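PDB 6JH5: LamCAT, which probably hydrolyses laminarin, a beta-1,3-glucan, as a marine bacterial laminarinase of glycoside hydrolase family 16. Local coordinates for residues Phe22-Gly27 and Leu36-Arg41; Ile87-Phe92 and Asp118-Val123; Ala143-Ser148 and His179-Ala184. All coordinates share one frame; numbering follows the deposited sequence.

Contact 1: Phe22-Gly27 and Leu36-Arg41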
ATOM      1  N   PHE A  22      -2.655   7.286  11.881  1.00 14.41           N
ATOM      2  CA  PHE A  22      -2.430   5.848  12.141  1.00 15.66           C
ATOM      3  C   PHE A  22      -3.700   5.102  12.509  1.00 15.72           C
ATOM      4  O   PHE A  22      -4.511   5.628  13.205  1.00 17.44           O
ATOM      5  CB  PHE A  22      -1.406   5.683  13.263  1.00 14.44           C
ATOM      6  CG  PHE A  22      -0.018   6.118  12.877  1.00 15.22           C
ATOM      7  CD1 PHE A  22       0.319   7.456  12.816  1.00 18.11           C
ATOM      8  CD2 PHE A  22       0.946   5.186  12.553  1.00 16.96           C
ATOM      9  CE1 PHE A  22       1.590   7.854  12.456  1.00 19.03           C
ATOM     10  CE2 PHE A  22       2.215   5.591  12.192  1.00 19.36           C
ATOM     11  CZ  PHE A  22       2.527   6.918  12.131  1.00 20.13           C
ATOM     12  N   GLU A  23      -3.820   3.888  12.005  1.00 13.64           N
ATOM     13  CA  GLU A  23      -4.973   3.065  12.414  1.00 13.31           C
ATOM     14  C   GLU A  23      -4.601   2.311  13.691  1.00 14.80           C
ATOM     15  O   GLU A  23      -3.439   2.151  13.973  1.00 15.47           O
ATOM     16  CB  GLU A  23      -5.365   2.030  11.367  1.00 15.71           C
ATOM     17  CG  GLU A  23      -5.737   2.620  10.026  1.00 17.23           C
ATOM     18  CD  GLU A  23      -7.029   3.400   9.966  1.00 17.63           C
ATOM     19  OE1 GLU A  23      -7.656   3.552  10.993  1.00 18.02           O
ATOM     20  OE2 GLU A  23      -7.355   3.844   8.893  1.00 17.17           O
ATOM     21  N   THR A  24      -5.616   1.895  14.411  1.00 15.52           N
ATOM     22  CA  THR A  24      -5.425   1.111  15.653  1.00 15.38           C
ATOM     23  C   THR A  24      -6.306  -0.140  15.612  1.00 17.09           C
ATOM     24  O   THR A  24      -7.437  -0.014  15.247  1.00 19.26           O
ATOM     25  CB  THR A  24      -5.848   1.952  16.860  1.00 18.18           C
ATOM     26  OG1 THR A  24      -5.017   3.104  16.896  1.00 19.79           O
ATOM     27  CG2 THR A  24      -5.720   1.199  18.159  1.00 20.49           C
ATOM     28  N   GLY A  25      -5.759  -1.294  15.971  1.00 16.17           N
ATOM     29  CA  GLY A  25      -6.601  -2.494  16.070  1.00 16.23           C
ATOM     30  C   GLY A  25      -6.735  -3.365  14.833  1.00 15.91           C
ATOM     31  O   GLY A  25      -5.986  -3.214  13.910  1.00 16.88           O
ATOM     32  N   ASN A  26      -7.689  -4.282  14.910  1.00 15.00           N
ATOM     33  CA  ASN A  26      -7.932  -5.303  13.867  1.00 15.51           C
ATOM     34  C   ASN A  26      -9.055  -4.909  12.906  1.00 16.34           C
ATOM     35  O   ASN A  26      -9.360  -5.678  12.058  1.00 16.78           O
ATOM     36  CB  ASN A  26      -8.225  -6.646  14.529  1.00 16.06           C
ATOM     37  CG  ASN A  26      -8.240  -7.801  13.557  1.00 16.68           C
ATOM     38  OD1 ASN A  26      -9.249  -8.448  13.389  1.00 17.30           O
ATOM     39  ND2 ASN A  26      -7.103  -8.063  12.946  1.00 16.33           N
ATOM     40  N   GLY A  27      -9.685  -3.769  13.126  1.00 17.29           N
ATOM     41  CA  GLY A  27     -10.755  -3.285  12.246  1.00 18.65           C
ATOM     42  C   GLY A  27     -11.958  -4.205  12.244  1.00 19.23           C
ATOM     43  O   GLY A  27     -12.169  -4.872  13.237  1.00 17.76           O
ATOM     44  N   LEU A  36      -4.732 -10.904  10.868  1.00 13.84           N
ATOM     45  CA  LEU A  36      -4.536 -11.307  12.277  1.00 13.22           C
ATOM     46  C   LEU A  36      -3.906 -10.214  13.147  1.00 14.68           C
ATOM     47  O   LEU A  36      -3.864 -10.410  14.326  1.00 17.12           O
ATOM     48  CB  LEU A  36      -3.602 -12.519  12.280  1.00 13.92           C
ATOM     49  CG  LEU A  36      -4.056 -13.719  11.452  1.00 14.84           C
ATOM     50  CD1 LEU A  36      -3.042 -14.835  11.563  1.00 16.16           C
ATOM     51  CD2 LEU A  36      -5.409 -14.219  11.894  1.00 16.53           C
ATOM     52  N   GLN A  37      -3.458  -9.107  12.574  1.00 14.07           N
ATOM     53  CA  GLN A  37      -2.708  -8.131  13.405  1.00 13.72           C
ATOM     54  C   GLN A  37      -3.570  -7.031  14.026  1.00 13.29           C
ATOM     55  O   GLN A  37      -4.610  -6.723  13.517  1.00 14.53           O
ATOM     56  CB  GLN A  37      -1.572  -7.496  12.603  1.00 13.79           C
ATOM     57  CG  GLN A  37      -2.039  -6.384  11.678  1.00 13.81           C
ATOM     58  CD  GLN A  37      -2.870  -6.905  10.543  1.00 13.65           C
ATOM     59  OE1 GLN A  37      -2.670  -7.991  10.072  1.00 15.17           O
ATOM     60  NE2 GLN A  37      -3.821  -6.110  10.119  1.00 13.11           N
ATOM     61  N   TYR A  38      -3.050  -6.479  15.110  1.00 13.39           N
ATOM     62  CA  TYR A  38      -3.664  -5.304  15.757  1.00 14.57           C
ATOM     63  C   TYR A  38      -2.706  -4.146  15.463  1.00 13.89           C
ATOM     64  O   TYR A  38      -1.578  -4.199  15.858  1.00 15.23           O
ATOM     65  CB  TYR A  38      -3.760  -5.577  17.252  1.00 17.07           C
ATOM     66  CG  TYR A  38      -4.414  -4.511  18.079  1.00 16.30           C
ATOM     67  CD1 TYR A  38      -3.770  -3.332  18.356  1.00 17.40           C
ATOM     68  CD2 TYR A  38      -5.658  -4.722  18.625  1.00 16.39           C
ATOM     69  CE1 TYR A  38      -4.369  -2.366  19.136  1.00 15.89           C
ATOM     70  CE2 TYR A  38      -6.254  -3.772  19.424  1.00 17.27           C
ATOM     71  CZ  TYR A  38      -5.614  -2.581  19.672  1.00 17.37           C
ATOM     72  OH  TYR A  38      -6.217  -1.655  20.458  1.00 17.17           O
ATOM     73  N   TYR A  39      -3.177  -3.153  14.725  1.00 14.36           N
ATOM     74  CA  TYR A  39      -2.318  -2.013  14.358  1.00 13.55           C
ATOM     75  C   TYR A  39      -2.096  -1.072  15.550  1.00 14.74           C
ATOM     76  O   TYR A  39      -2.971  -0.868  16.324  1.00 14.90           O
ATOM     77  CB  TYR A  39      -2.940  -1.307  13.160  1.00 13.24           C
ATOM     78  CG  TYR A  39      -2.806  -2.045  11.853  1.00 12.94           C
ATOM     79  CD1 TYR A  39      -1.581  -2.500  11.426  1.00 13.13           C
ATOM     80  CD2 TYR A  39      -3.888  -2.202  11.010  1.00 13.49           C
ATOM     81  CE1 TYR A  39      -1.433  -3.128  10.210  1.00 12.56           C
ATOM     82  CE2 TYR A  39      -3.755  -2.834   9.788  1.00 12.35           C
ATOM     83  CZ  TYR A  39      -2.518  -3.276   9.378  1.00 12.42           C
ATOM     84  OH  TYR A  39      -2.403  -3.877   8.172  1.00 12.70           O
ATOM     85  N   ARG A  40      -0.889  -0.528  15.618  1.00 15.22           N
ATOM     86  CA  ARG A  40      -0.495   0.406  16.692  1.00 16.09           C
ATOM     87  C   ARG A  40       0.449   1.479  16.132  1.00 16.65           C
ATOM     88  O   ARG A  40       1.068   1.260  15.141  1.00 16.00           O
ATOM     89  CB  ARG A  40       0.345  -0.343  17.729  1.00 15.90           C
ATOM     90  CG  ARG A  40      -0.356  -1.524  18.374  1.00 15.89           C
ATOM     91  CD  ARG A  40       0.420  -2.057  19.558  1.00 15.79           C
ATOM     92  NE  ARG A  40       0.183  -1.212  20.703  1.00 17.93           N
ATOM     93  CZ  ARG A  40       1.026  -1.044  21.683  1.00 21.07           C
ATOM     94  NH1 ARG A  40       2.203  -1.628  21.636  1.00 25.49           N
ATOM     95  NH2 ARG A  40       0.708  -0.262  22.688  1.00 20.01           N
ATOM     96  N   ARG A  41       0.485   2.626  16.800  1.00 15.39           N
ATOM     97  CA  ARG A  41       1.450   3.702  16.483  1.00 15.56           C
ATOM     98  C   ARG A  41       2.873   3.287  16.874  1.00 13.77           C
ATOM     99  O   ARG A  41       3.765   3.623  16.213  1.00 15.83           O
ATOM    100  CB  ARG A  41       1.085   4.947  17.280  1.00 15.32           C
ATOM    101  CG  ARG A  41       2.109   6.055  17.169  1.00 15.64           C
ATOM    102  CD  ARG A  41       2.222   6.522  15.743  1.00 16.56           C
ATOM    103  NE  ARG A  41       3.163   7.597  15.540  1.00 15.72           N
ATOM    104  CZ  ARG A  41       4.458   7.459  15.433  1.00 16.87           C
ATOM    105  NH1 ARG A  41       5.008   6.267  15.538  1.00 17.58           N
ATOM    106  NH2 ARG A  41       5.207   8.514  15.195  1.00 19.69           N
TER
HETATM  107  O   HOH W   1      -2.673   3.549  17.616  1.00 68.36           O

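Contact 2: Ile87-Phe92 and Asp118-Val123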
ATOM      1  N   ILE A  87      11.373   0.868  -0.974  1.00 12.11           N
ATOM      2  CA  ILE A  87      10.994  -0.043   0.133  1.00 12.29           C
ATOM      3  C   ILE A  87      11.809  -1.332   0.104  1.00 13.75           C
ATOM      4  O   ILE A  87      12.033  -1.823  -0.954  1.00 14.30           O
ATOM      5  CB  ILE A  87       9.519  -0.421  -0.062  1.00 12.74           C
ATOM      6  CG1 ILE A  87       8.646   0.827  -0.161  1.00 13.74           C
ATOM      7  CG2 ILE A  87       9.018  -1.345   1.031  1.00 12.96           C
ATOM      8  CD1 ILE A  87       7.182   0.501  -0.395  1.00 15.35           C
ATOM      9  N   ALA A  88      12.183  -1.774   1.295  1.00 13.28           N
ATOM     10  CA  ALA A  88      12.810  -3.078   1.552  1.00 14.09           C
ATOM     11  C   ALA A  88      11.834  -3.779   2.494  1.00 13.67           C
ATOM     12  O   ALA A  88      11.454  -3.202   3.440  1.00 13.73           O
ATOM     13  CB  ALA A  88      14.187  -2.927   2.155  1.00 15.57           C
ATOM     14  N   MET A  89      11.423  -4.985   2.155  1.00 13.28           N
ATOM     15  CA  MET A  89      10.395  -5.612   3.000  1.00 13.80           C
ATOM     16  C   MET A  89      10.800  -7.027   3.384  1.00 14.56           C
ATOM     17  O   MET A  89      11.555  -7.622   2.690  1.00 16.16           O
ATOM     18  CB  MET A  89       9.054  -5.648   2.257  1.00 15.64           C
ATOM     19  CG  MET A  89       9.025  -6.613   1.100  1.00 14.37           C
ATOM     20  SD  MET A  89       7.675  -6.197  -0.049  1.00 17.24           S
ATOM     21  CE  MET A  89       8.437  -4.930  -1.061  1.00 16.43           C
ATOM     22  N   PRO A  90      10.241  -7.582   4.462  1.00 14.70           N
ATOM     23  CA  PRO A  90      10.555  -8.940   4.851  1.00 15.13           C
ATOM     24  C   PRO A  90       9.872  -9.934   3.902  1.00 15.68           C
ATOM     25  O   PRO A  90       8.983  -9.609   3.219  1.00 17.53           O
ATOM     26  CB  PRO A  90       9.956  -9.128   6.245  1.00 18.56           C
ATOM     27  CG  PRO A  90       9.266  -7.855   6.572  1.00 16.65           C
ATOM     28  CD  PRO A  90       9.272  -6.964   5.347  1.00 14.71           C
ATOM     29  N   SER A  91      10.360 -11.159   3.936  1.00 15.52           N
ATOM     30  CA  SER A  91       9.803 -12.241   3.108  1.00 14.80           C
ATOM     31  C   SER A  91       9.645 -13.453   4.028  1.00 15.01           C
ATOM     32  O   SER A  91      10.619 -14.043   4.397  1.00 17.32           O
ATOM     33  CB  SER A  91      10.740 -12.497   1.960  1.00 18.86           C
ATOM     34  OG  SER A  91      10.310 -13.587   1.172  1.00 22.35           O
ATOM     35  N   PHE A  92       8.419 -13.732   4.428  1.00 13.90           N
ATOM     36  CA  PHE A  92       8.157 -14.882   5.317  1.00 13.72           C
ATOM     37  C   PHE A  92       6.697 -15.301   5.176  1.00 14.38           C
ATOM     38  O   PHE A  92       5.887 -14.512   4.805  1.00 13.59           O
ATOM     39  CB  PHE A  92       8.504 -14.572   6.773  1.00 14.43           C
ATOM     40  CG  PHE A  92       7.698 -13.484   7.426  1.00 13.89           C
ATOM     41  CD1 PHE A  92       8.126 -12.174   7.390  1.00 14.54           C
ATOM     42  CD2 PHE A  92       6.534 -13.788   8.094  1.00 13.74           C
ATOM     43  CE1 PHE A  92       7.387 -11.190   8.016  1.00 14.44           C
ATOM     44  CE2 PHE A  92       5.798 -12.802   8.717  1.00 14.80           C
ATOM     45  CZ  PHE A  92       6.240 -11.510   8.684  1.00 15.68           C
ATOM     46  N   ASP A 118      -3.239  -0.392  -5.695  1.00 10.71           N
ATOM     47  CA  ASP A 118      -2.157  -1.042  -4.927  1.00 11.18           C
ATOM     48  C   ASP A 118      -0.868  -0.882  -5.751  1.00 11.23           C
ATOM     49  O   ASP A 118      -0.767  -1.456  -6.782  1.00 12.03           O
ATOM     50  CB  ASP A 118      -2.501  -2.510  -4.704  1.00 11.90           C
ATOM     51  CG  ASP A 118      -3.838  -2.713  -4.037  1.00 13.28           C
ATOM     52  OD1 ASP A 118      -4.003  -2.204  -2.976  1.00 13.00           O
ATOM     53  OD2 ASP A 118      -4.649  -3.381  -4.617  1.00 14.69           O
ATOM     54  N   ILE A 119       0.012   0.002  -5.313  1.00 11.39           N
ATOM     55  CA  ILE A 119       1.271   0.256  -6.054  1.00 11.35           C
ATOM     56  C   ILE A 119       2.207  -0.933  -5.872  1.00 11.07           C
ATOM     57  O   ILE A 119       2.901  -1.268  -6.783  1.00 11.50           O
ATOM     58  CB  ILE A 119       1.864   1.581  -5.557  1.00 10.65           C
ATOM     59  CG1 ILE A 119       0.860   2.714  -5.777  1.00 12.52           C
ATOM     60  CG2 ILE A 119       3.170   1.857  -6.281  1.00 11.86           C
ATOM     61  CD1 ILE A 119       1.229   4.005  -5.074  1.00 12.55           C
ATOM     62  N   MET A 120       2.240  -1.452  -4.655  1.00 10.65           N
ATOM     63  CA  MET A 120       3.042  -2.646  -4.335  1.00 11.38           C
ATOM     64  C   MET A 120       2.309  -3.490  -3.294  1.00 12.19           C
ATOM     65  O   MET A 120       1.891  -2.947  -2.310  1.00 11.99           O
ATOM     66  CB  MET A 120       4.418  -2.271  -3.760  1.00 11.86           C
ATOM     67  CG  MET A 120       5.349  -3.431  -3.450  1.00 12.43           C
ATOM     68  SD  MET A 120       4.973  -4.423  -1.956  1.00 14.11           S
ATOM     69  CE  MET A 120       5.259  -3.223  -0.656  1.00 14.42           C
ATOM     70  N   GLU A 121       2.140  -4.763  -3.620  1.00 11.60           N
ATOM     71  CA  GLU A 121       1.735  -5.754  -2.609  1.00 12.67           C
ATOM     72  C   GLU A 121       2.669  -6.962  -2.726  1.00 12.47           C
ATOM     73  O   GLU A 121       3.034  -7.289  -3.802  1.00 12.31           O
ATOM     74  CB  GLU A 121       0.297  -6.217  -2.734  1.00 14.55           C
ATOM     75  CG  GLU A 121      -0.678  -5.212  -2.172  1.00 14.96           C
ATOM     76  CD  GLU A 121      -2.096  -5.713  -2.368  1.00 15.91           C
ATOM     77  OE1 GLU A 121      -2.525  -5.708  -3.497  1.00 15.13           O
ATOM     78  OE2 GLU A 121      -2.667  -6.193  -1.401  1.00 15.72           O
ATOM     79  N   HIS A 122       3.015  -7.545  -1.595  1.00 11.96           N
ATOM     80  CA  HIS A 122       3.810  -8.787  -1.599  1.00 13.05           C
ATOM     81  C   HIS A 122       3.200  -9.736  -0.569  1.00 13.39           C
ATOM     82  O   HIS A 122       2.744  -9.256   0.425  1.00 12.48           O
ATOM     83  CB  HIS A 122       5.277  -8.510  -1.275  1.00 13.85           C
ATOM     84  CG  HIS A 122       6.126  -9.732  -1.277  1.00 14.35           C
ATOM     85  ND1 HIS A 122       6.446 -10.401  -0.134  1.00 15.68           N
ATOM     86  CD2 HIS A 122       6.653 -10.442  -2.284  1.00 15.40           C
ATOM     87  CE1 HIS A 122       7.164 -11.445  -0.442  1.00 15.62           C
ATOM     88  NE2 HIS A 122       7.312 -11.489  -1.729  1.00 16.02           N
ATOM     89  N   VAL A 123       3.227 -11.034  -0.857  1.00 12.99           N
ATOM     90  CA  VAL A 123       2.714 -11.999   0.149  1.00 12.81           C
ATOM     91  C   VAL A 123       3.716 -13.125   0.344  1.00 13.34           C
ATOM     92  O   VAL A 123       4.399 -13.483  -0.582  1.00 14.11           O
ATOM     93  CB  VAL A 123       1.348 -12.617  -0.195  1.00 14.97           C
ATOM     94  CG1 VAL A 123       0.190 -11.646  -0.059  1.00 16.61           C
ATOM     95  CG2 VAL A 123       1.361 -13.267  -1.554  1.00 16.34           C
TER
HETATM   96  O   HOH W   2       6.404  -9.934   2.513  1.00 14.40           O

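Contact 3: Ala143-Ser148 and His179-Ala184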
ATOM      1  N   ALA A 143     -14.814  -5.106  -9.200  1.00 15.17           N
ATOM      2  CA  ALA A 143     -13.889  -5.403 -10.305  1.00 14.20           C
ATOM      3  C   ALA A 143     -12.448  -5.265  -9.831  1.00 13.31           C
ATOM      4  O   ALA A 143     -12.204  -4.484  -8.988  1.00 13.86           O
ATOM      5  CB  ALA A 143     -14.152  -4.425 -11.420  1.00 15.46           C
ATOM      6  N   ASN A 144     -11.572  -6.097 -10.357  1.00 14.63           N
ATOM      7  CA  ASN A 144     -10.132  -5.883 -10.095  1.00 15.81           C
ATOM      8  C   ASN A 144      -9.309  -6.241 -11.333  1.00 13.55           C
ATOM      9  O   ASN A 144      -9.773  -6.972 -12.162  1.00 13.42           O
ATOM     10  CB  ASN A 144      -9.675  -6.453  -8.765  1.00 18.85           C
ATOM     11  CG  ASN A 144      -9.714  -7.953  -8.775  1.00 27.30           C
ATOM     12  OD1 ASN A 144      -9.201  -8.581  -9.668  1.00 31.02           O
ATOM     13  ND2 ASN A 144     -10.300  -8.520  -7.751  1.00 35.23           N
ATOM     14  N   TYR A 145      -8.144  -5.630 -11.428  1.00 13.18           N
ATOM     15  CA  TYR A 145      -7.261  -5.870 -12.582  1.00 12.59           C
ATOM     16  C   TYR A 145      -5.834  -5.808 -12.051  1.00 13.54           C
ATOM     17  O   TYR A 145      -5.439  -4.781 -11.612  1.00 13.28           O
ATOM     18  CB  TYR A 145      -7.573  -4.853 -13.675  1.00 13.22           C
ATOM     19  CG  TYR A 145      -6.881  -5.103 -14.982  1.00 14.47           C
ATOM     20  CD1 TYR A 145      -7.051  -6.281 -15.665  1.00 16.25           C
ATOM     21  CD2 TYR A 145      -6.084  -4.132 -15.540  1.00 15.00           C
ATOM     22  CE1 TYR A 145      -6.439  -6.484 -16.882  1.00 19.12           C
ATOM     23  CE2 TYR A 145      -5.467  -4.317 -16.758  1.00 16.26           C
ATOM     24  CZ  TYR A 145      -5.638  -5.504 -17.434  1.00 19.03           C
ATOM     25  OH  TYR A 145      -5.041  -5.696 -18.637  1.00 20.57           O
ATOM     26  N   SER A 146      -5.118  -6.907 -12.208  1.00 13.32           N
ATOM     27  CA  SER A 146      -3.826  -7.045 -11.513  1.00 14.08           C
ATOM     28  C   SER A 146      -2.725  -7.534 -12.436  1.00 13.93           C
ATOM     29  O   SER A 146      -3.003  -8.231 -13.350  1.00 16.21           O
ATOM     30  CB  SER A 146      -3.984  -8.031 -10.410  1.00 15.34           C
ATOM     31  OG  SER A 146      -2.903  -7.939  -9.549  1.00 16.53           O
ATOM     32  N   GLY A 147      -1.507  -7.190 -12.060  1.00 13.79           N
ATOM     33  CA  GLY A 147      -0.284  -7.588 -12.764  1.00 15.37           C
ATOM     34  C   GLY A 147       0.843  -7.864 -11.793  1.00 14.19           C
ATOM     35  O   GLY A 147       0.767  -7.471 -10.684  1.00 13.55           O
ATOM     36  N   SER A 148       1.870  -8.539 -12.268  1.00 13.85           N
ATOM     37  CA  SER A 148       2.989  -8.888 -11.376  1.00 13.61           C
ATOM     38  C   SER A 148       4.316  -8.826 -12.121  1.00 15.18           C
ATOM     39  O   SER A 148       4.326  -8.807 -13.304  1.00 14.92           O
ATOM     40  CB  SER A 148       2.779 -10.237 -10.776  1.00 16.51           C
ATOM     41  OG  SER A 148       2.830 -11.216 -11.783  1.00 17.58           O
ATOM     42  N   HIS A 179       2.615  -3.500 -15.493  1.00 13.70           N
ATOM     43  CA  HIS A 179       1.133  -3.519 -15.470  1.00 13.04           C
ATOM     44  C   HIS A 179       0.615  -2.170 -15.950  1.00 12.12           C
ATOM     45  O   HIS A 179       1.293  -1.204 -15.786  1.00 13.32           O
ATOM     46  CB  HIS A 179       0.615  -3.894 -14.070  1.00 14.04           C
ATOM     47  CG  HIS A 179      -0.854  -4.120 -13.956  1.00 14.49           C
ATOM     48  ND1 HIS A 179      -1.561  -4.878 -14.846  1.00 16.31           N
ATOM     49  CD2 HIS A 179      -1.743  -3.721 -13.033  1.00 13.88           C
ATOM     50  CE1 HIS A 179      -2.811  -4.920 -14.476  1.00 16.05           C
ATOM     51  NE2 HIS A 179      -2.952  -4.226 -13.387  1.00 14.43           N
ATOM     52  N   GLU A 180      -0.534  -2.180 -16.583  1.00 13.00           N
ATOM     53  CA  GLU A 180      -1.118  -0.937 -17.124  1.00 13.05           C
ATOM     54  C   GLU A 180      -2.629  -1.118 -17.172  1.00 13.19           C
ATOM     55  O   GLU A 180      -3.060  -2.187 -17.476  1.00 16.47           O
ATOM     56  CB  GLU A 180      -0.545  -0.643 -18.512  1.00 14.63           C
ATOM     57  CG  GLU A 180      -1.101   0.603 -19.158  1.00 16.47           C
ATOM     58  CD  GLU A 180      -0.395   0.984 -20.450  1.00 17.67           C
ATOM     59  OE1 GLU A 180       0.771   0.702 -20.558  1.00 17.68           O
ATOM     60  OE2 GLU A 180      -1.024   1.570 -21.300  1.00 18.48           O
ATOM     61  N   ALA A 181      -3.356  -0.073 -16.834  1.00 12.59           N
ATOM     62  CA  ALA A 181      -4.821  -0.159 -16.902  1.00 13.27           C
ATOM     63  C   ALA A 181      -5.350   1.131 -17.522  1.00 13.34           C
ATOM     64  O   ALA A 181      -5.013   2.174 -17.049  1.00 14.10           O
ATOM     65  CB  ALA A 181      -5.385  -0.360 -15.522  1.00 13.95           C
ATOM     66  N   SER A 182      -6.178   0.996 -18.538  1.00 13.39           N
ATOM     67  CA  SER A 182      -6.807   2.206 -19.103  1.00 13.06           C
ATOM     68  C   SER A 182      -7.960   2.664 -18.205  1.00 13.56           C
ATOM     69  O   SER A 182      -8.732   1.837 -17.741  1.00 13.23           O
ATOM     70  CB  SER A 182      -7.305   1.981 -20.499  1.00 14.62           C
ATOM     71  OG  SER A 182      -7.922   3.155 -20.971  1.00 14.40           O
ATOM     72  N   ILE A 183      -7.976   3.967 -17.945  1.00 12.58           N
ATOM     73  CA  ILE A 183      -9.114   4.614 -17.252  1.00 12.56           C
ATOM     74  C   ILE A 183      -9.684   5.695 -18.179  1.00 13.14           C
ATOM     75  O   ILE A 183     -10.460   6.477 -17.741  1.00 14.34           O
ATOM     76  CB  ILE A 183      -8.714   5.159 -15.871  1.00 13.52           C
ATOM     77  CG1 ILE A 183      -7.621   6.218 -15.938  1.00 14.35           C
ATOM     78  CG2 ILE A 183      -8.313   4.030 -14.936  1.00 13.62           C
ATOM     79  CD1 ILE A 183      -7.413   6.892 -14.605  1.00 15.68           C
ATOM     80  N   ALA A 184      -9.305   5.628 -19.442  1.00 15.35           N
ATOM     81  CA  ALA A 184      -9.699   6.664 -20.426  1.00 15.70           C
ATOM     82  C   ALA A 184     -11.213   6.686 -20.578  1.00 16.12           C
ATOM     83  O   ALA A 184     -11.771   5.670 -20.810  1.00 15.30           O
ATOM     84  CB  ALA A 184      -9.063   6.354 -21.743  1.00 15.97           C
TER
HETATM   85  O   HOH W   3      -3.103  -4.313 -19.499  1.00 21.65           O

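Contact 1: Phe22-Gly27 and Leu36-Arg41
G25 and Y39 pair their backbones in both directions as a single antiparallel bridge. G25 N donates to Y39 O at 2.8 Å, and Y39 N returns a bond to G25 O. The ring of Y38 lies against the same glycine, whose CA sits 3.4 Å from the ring centroid and nearly on its normal, a CH-pi contact. Glycine suits the place because its phi of 91° would jam a CB against the carbonyl oxygen of T24. T24 adds its methyl, with CG2 3.7 Å from Y38 OH.

One residue on, N26 extends the polar pairing: its CG is anti to the backbone N, and ND2 donates to Q37 O at 2.9 Å, with the acceptor close to the amide plane. The same nitrogen also bonds E35 O, and the two bonds probably fix the rotation of the amide.

At the other end of the contact, F22, which opens its segment, meets R41, which closes the other. R41 turns at chi2 (62°), which brings CD over the centre of the F22 ring, 3.4 Å from its centroid. The guanidinium follows, tilted only 15° from the ring plane and displaced from its centre, with NE 3.5 Å from F22 CE1. Arginine offers both an apolar stem for CH-pi contact and a flat cationic end for an off-centre cation-pi stack.

W31 NE1 of helix 30-34 gives G25 O a second donor, while the E23 side chain turns to K71 of strand 63-71 in a salt bridge. Strand 63-71 joins the two segments, pairing antiparallel with strand 21-22 and parallel with strand 37-39, while A204 of strand 197-205 packs on Q37 and Y39.

Contact 2: Ile87-Phe92 and Asp118-Val123
Sandwiched inside the beta jelly roll of family 16, this contact backs the chain bearing E116, D118 and E121, a spacing that fits the family's ExDxxE signature, which in relatives supplies the catalytic carboxylates. The signature is interrupted by a classic beta bulge at I119 and M120, both facing F99. Beyond it, M120 and H122 point toward segment 87-92 while E121 points away, its OE2 bonded to W96 NE1.

Two methionines meet tip to tip across the interior. The M89 chain bends at chi3 (84°), which places its terminal methyl CE 3.6 Å from M120 SD. M120 bends at chi2 and chi3, bringing its own CE to 4.2 Å from I87 CD1, again tip to tip. Unbranched, flexible and apolar, methionine can bend to meet its neighbours here; Y160 of strand 158-164 also touches I87, M89 and M120. An alanine in place of M120 would probably take from M89 CE and I87 CD1 the sulfur and methyl they meet and open a gap between the two layers.

No direct hydrogen bond joins the segments. M89 SD rests 3.6 Å from H122 CB and approaches the imidazole obliquely, 4.7 Å from its centroid. Histidine suits this inner position because both ring nitrogens have partners: NE2 bonds E126 O, and H122 ND1 meets a water lying in the ring plane, 2.7 Å away, which also donates to P90 O.

Contact 3: Ala143-Ser148 and His179-Ala184
H179 and Y145 bring together two antiparallel-running strands, 176-182 and 142-150, of the jelly roll, and they do so through side chains, with no backbone pairing between them. The axes of the parts 143-148 and 179-182 approach to 6.9 Å, with directions 157° apart.

The tight part is the bed of the H179 imidazole. With CG anti to the backbone N (chi1 -172°), the ring lies over the chain at S146 and G147: G147 N is 3.4 Å above the plane over the ring centre, and S146 C sits near the rim. Glycine is needed here because a CB at G147 would clash with H179 CG. From this bed NE2 donates to Y145 O at 3.1 Å, approaching from well above the carbonyl plane, 56° out of it, so the histidine serves as both flat filler and donor. W171, on the adjoining strand 168-173, also meets its ring.

The outer part is more open to solvent: Y145 is exposed, and one link runs through a water. One face of its ring receives H179 CE1, 3.5 Å from Y145 CD2, the two rings being inclined obliquely. A181, small enough to fit beside the phenol, places CB at the ring edge, 3.8 Å from Y145 CD2. The CB of E180 points away from segment 143-148, yet its carbonyl remains involved: a water bonded to the phenol OH donates to E180 O at 2.9 Å, and E180 O itself reaches the ring edge, 3.3 Å from Y145 CE2.

Contact 2 is the core contact, its centre about 9 Å from the centre of the chain; contacts 1 and 3 are only partly buried and lie on opposite sides of that centre, their own centres about 29 Å apart. The interior contact relies on sulfur and methyl groups, with the two nitrogens of H122 served by one water and one outside carbonyl. Contact 1 combines backbone pairing with a charged stack, whereas contact 3 has one side-chain-to-backbone bond. Glycine lies against an aromatic ring in both outer contacts: at G147 a CB would strike the ring, whereas at G25 the backbone angles exclude one. Strand 95-103 relates contacts 1 and 2, pairing with 120-121 and with 197-205, which reaches segment 36-41.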